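Local coordinates for iron-sulfur cluster co-chaperone protein HscB (Homo sapiens, PDB 3BVO) that acts as a J-type co-chaperone in mitochondrial iron-sulfur cluster assembly, forming a transfer complex with ISCU and the chaperone HSPA9, at residues R53-V57 with V171-E176; Y66-Q70 with V96-Y100; I121-D126 with R191-N195; I140-L144 with E155-V160. All coordinates share one frame; numbering follows the deposited sequence.

Interaction 1: R53-V57 with V171-E176; sequences RSFRV and VSSAFE. With SO4 (sulfate ion), chain D.
Phe55 makes the apolar part of this contact, packing from the loop onto helix 150-176. Its CG lies anti to the backbone N (chi1 -177°), aiming the ring at the helix. CE2 of Phe55 meets CG1 of Val171 at 3.5 Å, and CB of Phe55 sits 3.5 Å from CD2 of Phe175. The two phenyl planes are nearly parallel but slid apart, centroids 5.6 Å from each other, and hardly overlap. Ser172 OG meets the edge of the Phe55 ring but hydrogen-bonds Thr168 O. A large flat phenylalanine fills the seam between Val171, Phe175 and Leu113 of helix 106-116.

The polar part gathers round a sulfate, probably from the crystallisation liquor; serine, a backbone N and arginine suit an anion. Ser54 OG bonds its O1 at 2.6 Å and Phe55 N donates to O4 at 2.7 Å. Arg56 NH1 lies 2.8 Å from O1, NH2 bonds O3 weakly, and Glu176 N of the helix is close. Ser54 OG accepts from Arg56 N, closing an ST turn. Arg56 NH2 and Glu176 OE2 stand 4.1 Å apart, opposite charges that may attract, but beyond a salt bridge. This is a typical interdomain seam, joining the J-domain to the C-terminal helical domain.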
loop_
_atom_site.group_PDB
_atom_site.type_symbol
_atom_site.label_atom_id
_atom_site.label_comp_id
_atom_site.label_asym_id
_atom_site.label_seq_id
_atom_site.Cartn_x
_atom_site.Cartn_y
_atom_site.Cartn_z
ATOM N N ARG A 53 -4.936 -0.456 -11.951
ATOM C CA ARG A 53 -4.063 -1.470 -11.381
ATOM C C ARG A 53 -2.691 -1.333 -12.054
ATOM O O ARG A 53 -2.518 -1.704 -13.220
ATOM C CB ARG A 53 -4.625 -2.861 -11.609
ATOM C CG ARG A 53 -5.912 -3.124 -10.884
ATOM C CD ARG A 53 -6.376 -4.539 -11.131
ATOM N NE ARG A 53 -7.534 -4.868 -10.305
ATOM C CZ ARG A 53 -7.969 -6.109 -10.071
ATOM N NH1 ARG A 53 -9.046 -6.303 -9.302
ATOM N NH2 ARG A 53 -7.333 -7.160 -10.598
ATOM N N SER A 54 -1.734 -0.768 -11.322
ATOM C CA SER A 54 -0.403 -0.505 -11.851
ATOM C C SER A 54 0.561 -0.272 -10.696
ATOM O O SER A 54 0.178 0.329 -9.696
ATOM C CB SER A 54 -0.448 0.729 -12.757
ATOM O OG SER A 54 0.832 1.043 -13.291
ATOM N N PHE A 55 1.804 -0.736 -10.815
ATOM C CA PHE A 55 2.804 -0.436 -9.786
ATOM C C PHE A 55 3.094 1.059 -9.764
ATOM O O PHE A 55 3.472 1.633 -8.734
ATOM C CB PHE A 55 4.099 -1.200 -10.040
ATOM C CG PHE A 55 5.145 -0.990 -8.975
ATOM C CD1 PHE A 55 4.905 -1.387 -7.654
ATOM C CD2 PHE A 55 6.362 -0.415 -9.289
ATOM C CE1 PHE A 55 5.845 -1.204 -6.661
ATOM C CE2 PHE A 55 7.314 -0.236 -8.305
ATOM C CZ PHE A 55 7.044 -0.626 -6.978
ATOM N N ARG A 56 2.913 1.664 -10.932
ATOM C CA ARG A 56 3.100 3.070 -11.155
ATOM C C ARG A 56 1.841 3.804 -10.699
ATOM O O ARG A 56 0.736 3.468 -11.118
ATOM C CB ARG A 56 3.386 3.269 -12.641
ATOM C CG ARG A 56 3.008 4.604 -13.219
ATOM C CD ARG A 56 3.396 4.650 -14.699
ATOM N NE ARG A 56 2.700 3.661 -15.540
ATOM C CZ ARG A 56 3.135 2.424 -15.786
ATOM N NH1 ARG A 56 2.428 1.618 -16.565
ATOM N NH2 ARG A 56 4.279 1.994 -15.266
ATOM N N VAL A 57 2.026 4.797 -9.828
ATOM C CA VAL A 57 0.930 5.517 -9.174
ATOM C C VAL A 57 1.275 6.976 -8.901
ATOM O O VAL A 57 2.234 7.271 -8.210
ATOM C CB VAL A 57 0.563 4.843 -7.841
ATOM C CG1 VAL A 57 -0.190 5.804 -6.925
ATOM C CG2 VAL A 57 -0.261 3.610 -8.105
ATOM N N VAL A 171 11.312 -4.196 -10.364
ATOM C CA VAL A 171 9.966 -4.660 -10.078
ATOM C C VAL A 171 8.958 -3.910 -10.970
ATOM O O VAL A 171 7.927 -4.465 -11.333
ATOM C CB VAL A 171 9.633 -4.559 -8.566
ATOM C CG1 VAL A 171 9.227 -3.161 -8.188
ATOM C CG2 VAL A 171 8.524 -5.515 -8.205
ATOM N N SER A 172 9.279 -2.668 -11.336
ATOM C CA SER A 172 8.475 -1.942 -12.312
ATOM C C SER A 172 8.385 -2.691 -13.633
ATOM O O SER A 172 7.297 -2.888 -14.152
ATOM C CB SER A 172 9.035 -0.552 -12.537
ATOM O OG SER A 172 8.845 0.222 -11.374
ATOM N N SER A 173 9.538 -3.113 -14.148
ATOM C CA SER A 173 9.636 -3.953 -15.333
ATOM C C SER A 173 8.862 -5.236 -15.168
ATOM O O SER A 173 8.140 -5.664 -16.073
ATOM C CB SER A 173 11.085 -4.312 -15.609
ATOM O OG SER A 173 11.895 -3.159 -15.532
ATOM N N ALA A 174 9.008 -5.861 -14.012
ATOM C CA ALA A 174 8.383 -7.147 -13.832
ATOM C C ALA A 174 6.878 -7.001 -14.039
ATOM O O ALA A 174 6.247 -7.857 -14.661
ATOM C CB ALA A 174 8.707 -7.712 -12.474
ATOM N N PHE A 175 6.310 -5.896 -13.559
ATOM C CA PHE A 175 4.884 -5.688 -13.700
ATOM C C PHE A 175 4.521 -5.374 -15.150
ATOM O O PHE A 175 3.683 -6.053 -15.749
ATOM C CB PHE A 175 4.378 -4.647 -12.727
ATOM C CG PHE A 175 4.243 -5.152 -11.310
ATOM C CD1 PHE A 175 3.360 -6.172 -11.002
ATOM C CD2 PHE A 175 4.982 -4.572 -10.271
ATOM C CE1 PHE A 175 3.215 -6.623 -9.692
ATOM C CE2 PHE A 175 4.844 -5.018 -8.947
ATOM C CZ PHE A 175 3.958 -6.045 -8.655
ATOM N N GLU A 176 5.190 -4.387 -15.734
ATOM C CA GLU A 176 5.055 -4.118 -17.164
ATOM C C GLU A 176 4.973 -5.413 -18.020
ATOM O O GLU A 176 4.262 -5.439 -19.024
ATOM C CB GLU A 176 6.197 -3.216 -17.653
ATOM C CG GLU A 176 6.227 -1.836 -17.032
ATOM C CD GLU A 176 7.465 -1.027 -17.428
ATOM O OE1 GLU A 176 8.393 -1.586 -18.060
ATOM O OE2 GLU A 176 7.517 0.176 -17.102
HETATM S S SO4 D . 2.560 -1.645 -14.544
HETATM O O1 SO4 D . 1.709 -0.574 -15.058
HETATM O O2 SO4 D . 2.447 -2.798 -15.432
HETATM O O3 SO4 D . 3.960 -1.209 -14.483
HETATM O O4 SO4 D . 2.106 -2.000 -13.205
#

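Interaction 2: Y66-Q70 with V96-Y100; sequences YQQLQ and VNDAY
Tyr66 and Tyr100 both hold CG anti to the backbone N (chi1 177° in each), and from antiparallel helices this brings their rings together between the helices. The result is an offset stack, centroids 4.6 Å apart with planes inclined at a moderate angle, in which CD2 of Tyr100 lies over one face of Tyr66, toward the rim. In return, CB of Tyr66 stands over the face of the Tyr100 ring in a CH-pi contact. CD1 of Tyr66 also approaches CB of Tyr100 at 3.5 Å, so ring and aliphatic carbon share the packing.

Tyrosine suits position 66 because its far end can be polar. Its hydroxyl donates to OD1 of Asn97 at 2.7 Å, and the acceptor lies at the edge of the ring. The hydroxyl is tilted 21° from the carbonyl plane of Asn97. This bond anchors the end of the side chain and restrains the ring that stacks on Tyr100.

On the inner side the contact becomes apolar. CG1 of Val96 touches CD1 of Tyr66 at 3.7 Å and, more distantly, CB of Leu69. A compact branched valine fits this buried place, where Met49 also reaches it. The bent side chain of Gln70 runs past Val96 in the opposite direction, and its OE1 is bonded to Ser93 on the same helix as Val96.

The axes of the two segments run 10.7 Å apart at 175°. Such an antiparallel pair, helices 59-73 and 83-104, is the hairpin core of the J-domain, with the HPD signature in the connecting loop.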
loop_
_atom_site.group_PDB
_atom_site.type_symbol
_atom_site.label_atom_id
_atom_site.label_comp_id
_atom_site.label_asym_id
_atom_site.label_seq_id
_atom_site.Cartn_x
_atom_site.Cartn_y
_atom_site.Cartn_z
ATOM N N TYR A 66 -7.730 10.975 -1.886
ATOM C CA TYR A 66 -7.828 10.749 -0.449
ATOM C C TYR A 66 -8.653 11.846 0.225
ATOM O O TYR A 66 -9.489 11.567 1.088
ATOM C CB TYR A 66 -6.439 10.658 0.201
ATOM C CG TYR A 66 -6.524 10.489 1.700
ATOM C CD1 TYR A 66 -6.910 9.262 2.261
ATOM C CD2 TYR A 66 -6.270 11.556 2.559
ATOM C CE1 TYR A 66 -7.018 9.101 3.643
ATOM C CE2 TYR A 66 -6.380 11.406 3.945
ATOM C CZ TYR A 66 -6.749 10.179 4.477
ATOM O OH TYR A 66 -6.849 10.022 5.835
ATOM N N GLN A 67 -8.421 13.088 -0.185
ATOM C CA GLN A 67 -9.178 14.212 0.350
ATOM C C GLN A 67 -10.638 14.239 -0.113
ATOM O O GLN A 67 -11.537 14.314 0.717
ATOM C CB GLN A 67 -8.481 15.526 0.033
ATOM C CG GLN A 67 -7.124 15.654 0.685
ATOM C CD GLN A 67 -6.247 16.615 -0.060
ATOM O OE1 GLN A 67 -6.710 17.659 -0.518
ATOM N NE2 GLN A 67 -4.974 16.267 -0.209
ATOM N N GLN A 68 -10.873 14.173 -1.425
ATOM C CA GLN A 68 -12.239 14.142 -1.956
ATOM C C GLN A 68 -13.101 13.186 -1.138
ATOM O O GLN A 68 -14.192 13.546 -0.687
ATOM C CB GLN A 68 -12.268 13.691 -3.421
ATOM C CG GLN A 68 -11.651 14.647 -4.425
ATOM C CD GLN A 68 -11.475 14.018 -5.808
ATOM O OE1 GLN A 68 -11.667 12.807 -5.999
ATOM N NE2 GLN A 68 -11.105 14.847 -6.781
ATOM N N LEU A 69 -12.595 11.968 -0.953
ATOM C CA LEU A 69 -13.367 10.922 -0.309
ATOM C C LEU A 69 -13.540 11.224 1.163
ATOM O O LEU A 69 -14.627 11.019 1.722
ATOM C CB LEU A 69 -12.740 9.540 -0.527
ATOM C CG LEU A 69 -12.635 9.129 -1.996
ATOM C CD1 LEU A 69 -12.062 7.728 -2.137
ATOM C CD2 LEU A 69 -13.992 9.232 -2.680
ATOM N N GLN A 70 -12.483 11.740 1.783
ATOM C CA GLN A 70 -12.523 12.000 3.214
ATOM C C GLN A 70 -13.457 13.173 3.516
ATOM O O GLN A 70 -13.947 13.326 4.635
ATOM C CB GLN A 70 -11.118 12.204 3.787
ATOM C CG GLN A 70 -10.906 11.574 5.172
ATOM C CD GLN A 70 -11.509 10.165 5.316
ATOM O OE1 GLN A 70 -12.721 10.013 5.488
ATOM N NE2 GLN A 70 -10.655 9.137 5.282
ATOM N N VAL A 96 -10.819 3.864 3.267
ATOM C CA VAL A 96 -10.149 4.942 2.551
ATOM C C VAL A 96 -8.718 5.097 3.056
ATOM O O VAL A 96 -7.776 5.178 2.261
ATOM C CB VAL A 96 -10.925 6.261 2.667
ATOM C CG1 VAL A 96 -10.140 7.405 2.047
ATOM C CG2 VAL A 96 -12.285 6.129 1.993
ATOM N N ASN A 97 -8.557 5.101 4.374
ATOM C CA ASN A 97 -7.226 5.142 4.968
ATOM C C ASN A 97 -6.351 3.987 4.520
ATOM O O ASN A 97 -5.205 4.205 4.137
ATOM C CB ASN A 97 -7.299 5.165 6.493
ATOM C CG ASN A 97 -7.810 6.478 7.028
ATOM O OD1 ASN A 97 -7.701 7.522 6.376
ATOM N ND2 ASN A 97 -8.373 6.434 8.228
ATOM N N ASP A 98 -6.889 2.768 4.565
ATOM C CA ASP A 98 -6.117 1.585 4.200
ATOM C C ASP A 98 -5.581 1.739 2.795
ATOM O O ASP A 98 -4.372 1.845 2.600
ATOM C CB ASP A 98 -6.956 0.317 4.297
ATOM C CG ASP A 98 -7.255 -0.079 5.719
ATOM O OD1 ASP A 98 -6.527 0.357 6.644
ATOM O OD2 ASP A 98 -8.229 -0.843 5.908
ATOM N N ALA A 99 -6.490 1.770 1.825
ATOM C CA ALA A 99 -6.142 2.026 0.442
ATOM C C ALA A 99 -5.040 3.100 0.333
ATOM O O ALA A 99 -3.947 2.851 -0.190
ATOM C CB ALA A 99 -7.383 2.433 -0.329
ATOM N N TYR A 100 -5.303 4.283 0.858
ATOM C CA TYR A 100 -4.336 5.335 0.700
ATOM C C TYR A 100 -2.923 4.916 1.156
ATOM O O TYR A 100 -1.983 4.935 0.348
ATOM C CB TYR A 100 -4.776 6.599 1.416
ATOM C CG TYR A 100 -3.745 7.678 1.317
ATOM C CD1 TYR A 100 -3.378 8.200 0.066
ATOM C CD2 TYR A 100 -3.113 8.173 2.458
ATOM C CE1 TYR A 100 -2.418 9.206 -0.049
ATOM C CE2 TYR A 100 -2.143 9.189 2.357
ATOM C CZ TYR A 100 -1.807 9.697 1.097
ATOM O OH TYR A 100 -0.870 10.690 0.975
#

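Interaction 3: I121-D126 with R191-N195; sequences IPERTD and RYFSN
Arg124 reaches from the loop across the buried ring of Tyr192, and the closest packing of the contact is gathered here. Its CG is anti to the backbone N (chi1 -155°) and the chain stays extended to NE, long enough to span the ring. CG of Arg124 stands 4.3 Å from the Tyr192 ring centroid in a CH-pi contact. NE lies over the same ring nearer the rim, while Arg124 NH1 comes to 3.3 Å from Tyr192 CE1, the guanidinium plane tilted 46° to the ring. OD1 of Asn195 occupies the opposite face of that guanidinium; its 3.3 Å approach to Arg124 NE is too poorly angled for a hydrogen bond, though the carbonyl oxygen may still favour the positive charge.

Beyond the ring, the Tyr192 hydroxyl OH donates to OD2 of Asp126 at 3.0 Å, using the anti lone pair of the carboxylate. Tyrosine serves both ends of its setting: a ring packed beside Phe133 and Ile137 of helix 131-146, and a hydroxyl that ties down the loop.

The solvent side is formed by the outer parts of Arg124 and by Asp126, Pro122 and Glu123. Around Arg191 the contacts are mostly longer. Its guanidinium lies beneath Arg124 N, 3.9 Å off its plane, and at the edge of the group Arg191 NH1 lies 3.5 Å from CG2 of Ile121. The inverse gamma turn centred on Glu123, closed by a weak Arg124 N to Pro122 O bond, bends the chain beside Arg191. The whole is a loop-on-helix surface contact, strapping the connection between helices 106-116 and 131-146 onto helix 180-203 of the C-terminal helical domain.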
loop_
_atom_site.group_PDB
_atom_site.type_symbol
_atom_site.label_atom_id
_atom_site.label_comp_id
_atom_site.label_asym_id
_atom_site.label_seq_id
_atom_site.Cartn_x
_atom_site.Cartn_y
_atom_site.Cartn_z
ATOM N N ILE A 121 2.002 -14.087 -0.224
ATOM C CA ILE A 121 3.412 -13.990 0.135
ATOM C C ILE A 121 3.693 -14.631 1.493
ATOM O O ILE A 121 2.985 -14.361 2.466
ATOM C CB ILE A 121 3.898 -12.523 0.177
ATOM C CG1 ILE A 121 2.808 -11.557 -0.317
ATOM C CG2 ILE A 121 5.218 -12.377 -0.584
ATOM C CD1 ILE A 121 1.824 -11.116 0.771
ATOM N N PRO A 122 4.727 -15.488 1.562
ATOM C CA PRO A 122 5.158 -16.059 2.832
ATOM C C PRO A 122 5.873 -14.990 3.651
ATOM O O PRO A 122 6.499 -14.095 3.078
ATOM C CB PRO A 122 6.143 -17.158 2.413
ATOM C CG PRO A 122 5.995 -17.304 0.928
ATOM C CD PRO A 122 5.552 -15.974 0.445
ATOM N N GLU A 123 5.779 -15.082 4.975
ATOM C CA GLU A 123 6.245 -14.004 5.844
ATOM C C GLU A 123 7.772 -13.936 5.944
ATOM O O GLU A 123 8.377 -14.455 6.888
ATOM C CB GLU A 123 5.589 -14.096 7.222
ATOM C CG GLU A 123 5.462 -12.749 7.925
ATOM C CD GLU A 123 4.524 -12.802 9.124
ATOM O OE1 GLU A 123 3.364 -13.325 8.985
ATOM O OE2 GLU A 123 4.952 -12.305 10.210
ATOM N N ARG A 124 8.371 -13.291 4.940
ATOM C CA ARG A 124 9.814 -13.042 4.863
ATOM C C ARG A 124 10.625 -14.334 5.036
ATOM O O ARG A 124 11.648 -14.349 5.729
ATOM C CB ARG A 124 10.213 -11.974 5.896
ATOM C CG ARG A 124 11.474 -11.175 5.583
ATOM C CD ARG A 124 11.669 -10.072 6.619
ATOM N NE ARG A 124 13.077 -9.715 6.810
ATOM C CZ ARG A 124 13.845 -10.147 7.812
ATOM N NH1 ARG A 124 15.109 -9.756 7.890
ATOM N NH2 ARG A 124 13.361 -10.966 8.740
ATOM N N THR A 125 10.161 -15.412 4.400
ATOM C CA THR A 125 10.777 -16.731 4.559
ATOM C C THR A 125 12.246 -16.690 4.181
ATOM O O THR A 125 12.610 -16.548 3.011
ATOM C CB THR A 125 10.059 -17.840 3.760
ATOM O OG1 THR A 125 8.648 -17.766 3.991
ATOM C CG2 THR A 125 10.565 -19.217 4.189
ATOM N N ASP A 126 13.073 -16.817 5.211
ATOM C CA ASP A 126 14.513 -16.651 5.120
ATOM C C ASP A 126 15.188 -17.735 4.282
ATOM O O ASP A 126 16.275 -17.528 3.752
ATOM C CB ASP A 126 15.097 -16.630 6.533
ATOM C CG ASP A 126 16.450 -15.963 6.600
ATOM O OD1 ASP A 126 17.301 -16.453 7.370
ATOM O OD2 ASP A 126 16.666 -14.952 5.894
ATOM N N ARG A 191 11.622 -6.073 0.958
ATOM C CA ARG A 191 11.214 -6.157 2.344
ATOM C C ARG A 191 12.444 -6.117 3.273
ATOM O O ARG A 191 12.451 -5.375 4.269
ATOM C CB ARG A 191 10.331 -7.379 2.603
ATOM C CG ARG A 191 9.242 -7.085 3.627
ATOM C CD ARG A 191 8.551 -8.324 4.145
ATOM N NE ARG A 191 8.284 -9.270 3.072
ATOM C CZ ARG A 191 7.214 -10.051 2.987
ATOM N NH1 ARG A 191 7.090 -10.877 1.953
ATOM N NH2 ARG A 191 6.266 -10.006 3.914
ATOM N N TYR A 192 13.484 -6.883 2.927
ATOM C CA TYR A 192 14.743 -6.862 3.669
ATOM C C TYR A 192 15.306 -5.466 3.814
ATOM O O TYR A 192 15.538 -4.988 4.928
ATOM C CB TYR A 192 15.781 -7.785 3.044
ATOM C CG TYR A 192 15.527 -9.231 3.385
ATOM C CD1 TYR A 192 15.981 -9.781 4.597
ATOM C CD2 TYR A 192 14.812 -10.058 2.511
ATOM C CE1 TYR A 192 15.732 -11.126 4.916
ATOM C CE2 TYR A 192 14.562 -11.399 2.822
ATOM C CZ TYR A 192 15.020 -11.922 4.021
ATOM O OH TYR A 192 14.768 -13.241 4.319
ATOM N N PHE A 193 15.503 -4.796 2.693
ATOM C CA PHE A 193 16.122 -3.491 2.740
ATOM C C PHE A 193 15.312 -2.458 3.504
ATOM O O PHE A 193 15.903 -1.581 4.115
ATOM C CB PHE A 193 16.531 -3.022 1.349
ATOM C CG PHE A 193 17.765 -3.708 0.837
ATOM C CD1 PHE A 193 17.772 -5.087 0.609
ATOM C CD2 PHE A 193 18.924 -2.993 0.606
ATOM C CE1 PHE A 193 18.918 -5.742 0.158
ATOM C CE2 PHE A 193 20.074 -3.640 0.151
ATOM C CZ PHE A 193 20.067 -5.019 -0.075
ATOM N N SER A 194 13.983 -2.579 3.514
ATOM C CA SER A 194 13.137 -1.691 4.329
ATOM C C SER A 194 13.455 -1.811 5.800
ATOM O O SER A 194 13.656 -0.807 6.477
ATOM C CB SER A 194 11.668 -1.993 4.125
ATOM O OG SER A 194 11.295 -1.614 2.824
ATOM N N ASN A 195 13.496 -3.042 6.300
ATOM C CA ASN A 195 13.972 -3.283 7.650
ATOM C C ASN A 195 15.328 -2.611 7.901
ATOM O O ASN A 195 15.474 -1.813 8.819
ATOM C CB ASN A 195 14.047 -4.782 7.926
ATOM C CG ASN A 195 12.688 -5.431 7.950
ATOM O OD1 ASN A 195 12.550 -6.619 7.655
ATOM N ND2 ASN A 195 11.665 -4.656 8.306
#

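Interaction 4: I140-L144 with E155-V160; sequences INEKL and EIESIV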
loop_
_atom_site.group_PDB
_atom_site.type_symbol
_atom_site.label_atom_id
_atom_site.label_comp_id
_atom_site.label_asym_id
_atom_site.label_seq_id
_atom_site.Cartn_x
_atom_site.Cartn_y
_atom_site.Cartn_z
ATOM N N ILE A 140 25.840 -6.415 4.426
ATOM C CA ILE A 140 25.207 -5.192 4.902
ATOM C C ILE A 140 25.115 -5.211 6.426
ATOM O O ILE A 140 25.515 -4.245 7.100
ATOM C CB ILE A 140 23.783 -5.011 4.322
ATOM C CG1 ILE A 140 23.755 -5.199 2.797
ATOM C CG2 ILE A 140 23.212 -3.659 4.718
ATOM C CD1 ILE A 140 24.628 -4.236 1.997
ATOM N N ASN A 141 24.585 -6.314 6.956
ATOM C CA ASN A 141 24.526 -6.550 8.399
ATOM C C ASN A 141 25.847 -6.241 9.115
ATOM O O ASN A 141 25.896 -5.382 9.997
ATOM C CB ASN A 141 24.084 -7.993 8.678
ATOM C CG ASN A 141 22.574 -8.166 8.613
ATOM O OD1 ASN A 141 21.823 -7.197 8.472
ATOM N ND2 ASN A 141 22.123 -9.406 8.726
ATOM N N GLU A 142 26.905 -6.934 8.703
ATOM C CA GLU A 142 28.241 -6.743 9.243
ATOM C C GLU A 142 28.580 -5.260 9.207
ATOM O O GLU A 142 28.890 -4.665 10.244
ATOM C CB GLU A 142 29.258 -7.547 8.425
ATOM C CG GLU A 142 30.602 -7.788 9.103
ATOM C CD GLU A 142 30.604 -8.992 10.048
ATOM O OE1 GLU A 142 29.515 -9.461 10.439
ATOM O OE2 GLU A 142 31.702 -9.469 10.405
ATOM N N LYS A 143 28.485 -4.664 8.016
ATOM C CA LYS A 143 28.770 -3.244 7.838
ATOM C C LYS A 143 28.033 -2.378 8.849
ATOM O O LYS A 143 28.656 -1.575 9.540
ATOM C CB LYS A 143 28.448 -2.790 6.416
ATOM C CG LYS A 143 29.628 -2.847 5.475
ATOM C CD LYS A 143 29.427 -1.878 4.320
ATOM C CE LYS A 143 30.656 -1.815 3.430
ATOM N NZ LYS A 143 30.805 -3.059 2.630
ATOM N N LEU A 144 26.717 -2.556 8.942
ATOM C CA LEU A 144 25.899 -1.785 9.878
ATOM C C LEU A 144 26.338 -2.010 11.326
ATOM O O LEU A 144 26.551 -1.047 12.075
ATOM C CB LEU A 144 24.414 -2.105 9.687
ATOM C CG LEU A 144 23.408 -1.325 10.537
ATOM C CD1 LEU A 144 23.497 0.178 10.272
ATOM C CD2 LEU A 144 21.978 -1.849 10.319
ATOM N N GLU A 155 27.742 5.700 4.144
ATOM C CA GLU A 155 28.064 4.709 3.118
ATOM C C GLU A 155 26.992 3.636 3.031
ATOM O O GLU A 155 26.556 3.268 1.936
ATOM C CB GLU A 155 29.416 4.047 3.389
ATOM C CG GLU A 155 29.903 3.179 2.222
ATOM C CD GLU A 155 30.663 1.929 2.651
ATOM O OE1 GLU A 155 30.819 1.690 3.871
ATOM O OE2 GLU A 155 31.095 1.172 1.753
ATOM N N ILE A 156 26.575 3.135 4.188
ATOM C CA ILE A 156 25.512 2.147 4.253
ATOM C C ILE A 156 24.236 2.710 3.641
ATOM O O ILE A 156 23.684 2.107 2.730
ATOM C CB ILE A 156 25.276 1.677 5.684
ATOM C CG1 ILE A 156 26.405 0.763 6.097
ATOM C CG2 ILE A 156 23.994 0.897 5.794
ATOM C CD1 ILE A 156 26.484 0.592 7.558
ATOM N N GLU A 157 23.790 3.869 4.123
ATOM C CA GLU A 157 22.615 4.521 3.564
ATOM C C GLU A 157 22.673 4.513 2.044
ATOM O O GLU A 157 21.761 3.999 1.395
ATOM C CB GLU A 157 22.456 5.938 4.105
ATOM C CG GLU A 157 21.733 5.972 5.434
ATOM C CD GLU A 157 21.473 7.376 5.950
ATOM O OE1 GLU A 157 22.439 8.179 6.056
ATOM O OE2 GLU A 157 20.294 7.661 6.274
ATOM N N SER A 158 23.764 5.052 1.494
ATOM C CA SER A 158 23.996 5.056 0.055
ATOM C C SER A 158 23.782 3.661 -0.496
ATOM O O SER A 158 22.862 3.434 -1.288
ATOM C CB SER A 158 25.413 5.522 -0.275
ATOM O OG SER A 158 25.597 6.882 0.065
ATOM N N ILE A 159 24.618 2.724 -0.047
ATOM C CA ILE A 159 24.570 1.334 -0.512
ATOM C C ILE A 159 23.139 0.806 -0.541
ATOM O O ILE A 159 22.690 0.284 -1.558
ATOM C CB ILE A 159 25.480 0.411 0.344
ATOM C CG1 ILE A 159 26.957 0.773 0.137
ATOM C CG2 ILE A 159 25.244 -1.058 0.006
ATOM C CD1 ILE A 159 27.851 0.353 1.278
ATOM N N VAL A 160 22.434 0.981 0.574
ATOM C CA VAL A 160 21.041 0.572 0.723
ATOM C C VAL A 160 20.092 1.277 -0.249
ATOM O O VAL A 160 19.199 0.648 -0.814
ATOM C CB VAL A 160 20.548 0.799 2.164
ATOM C CG1 VAL A 160 19.032 0.921 2.208
ATOM C CG2 VAL A 160 21.022 -0.317 3.074
#
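Segments 140-144 and 155-160 run antiparallel, their axes 10.7 Å apart and inclined at 158°, with Leu144 and Ile156 nearest in register. Ile156 does most of the filling. Its extended branch carries CD1 against the opposing helix, 3.4 Å from CA of Leu144 and 4.0 Å from its CB, the two side chains crossing at about a right angle. CG1 of Ile156 also lies against CB of Lys143.

One turn further along, Ile140 and Ile159 slide past each other in opposite directions, CD1 of the first meeting CG2 of the second at 3.8 Å. CG2 of Ile140 reaches toward Val160 as well. Branched aliphatic residues suit these places because they offer methyl groups on more than one side, and helix 180-203 adds Ile196 and Ile200 beside Ile140 and Ile156.

Lys143 lies along the margin of the contact, its aliphatic CD over CD1 of Ile159 at 4.1 Å. Bent at its last torsion, it leaves NZ 4.3 Å from OE2 of Glu155, beyond salt-bridge range. With no hydrogen bond between the segments, the contact must hold chiefly by burying apolar surface, to which the Lys143-Glu155 pair probably adds a modest electrostatic attraction at the edge.

Overall arrangement
Interactions 2 and 4 each join antiparallel helices and are partly buried, but interaction 2 combines aromatic stacking with a hydrogen bond inside the J-domain, whereas interaction 4 relies on aliphatic packing in the C-terminal domain; their centres lie about 35 Å apart. Interaction 1 bridges the two domains, with a buried phenylalanine beside a sulfate bound by polar and charged groups. Interaction 3 is the surface contact, rich in arginine and polar groups. Interactions 1 and 4 share helix 150-176, whose successor, helix 180-203, supplies the helical side of interaction 3. Interactions 3 and 4 touch directly, where CD2 of Phe193 packs 3.9 Å from O of Val160, so the two contacts adjoin within the C-terminal helical domain.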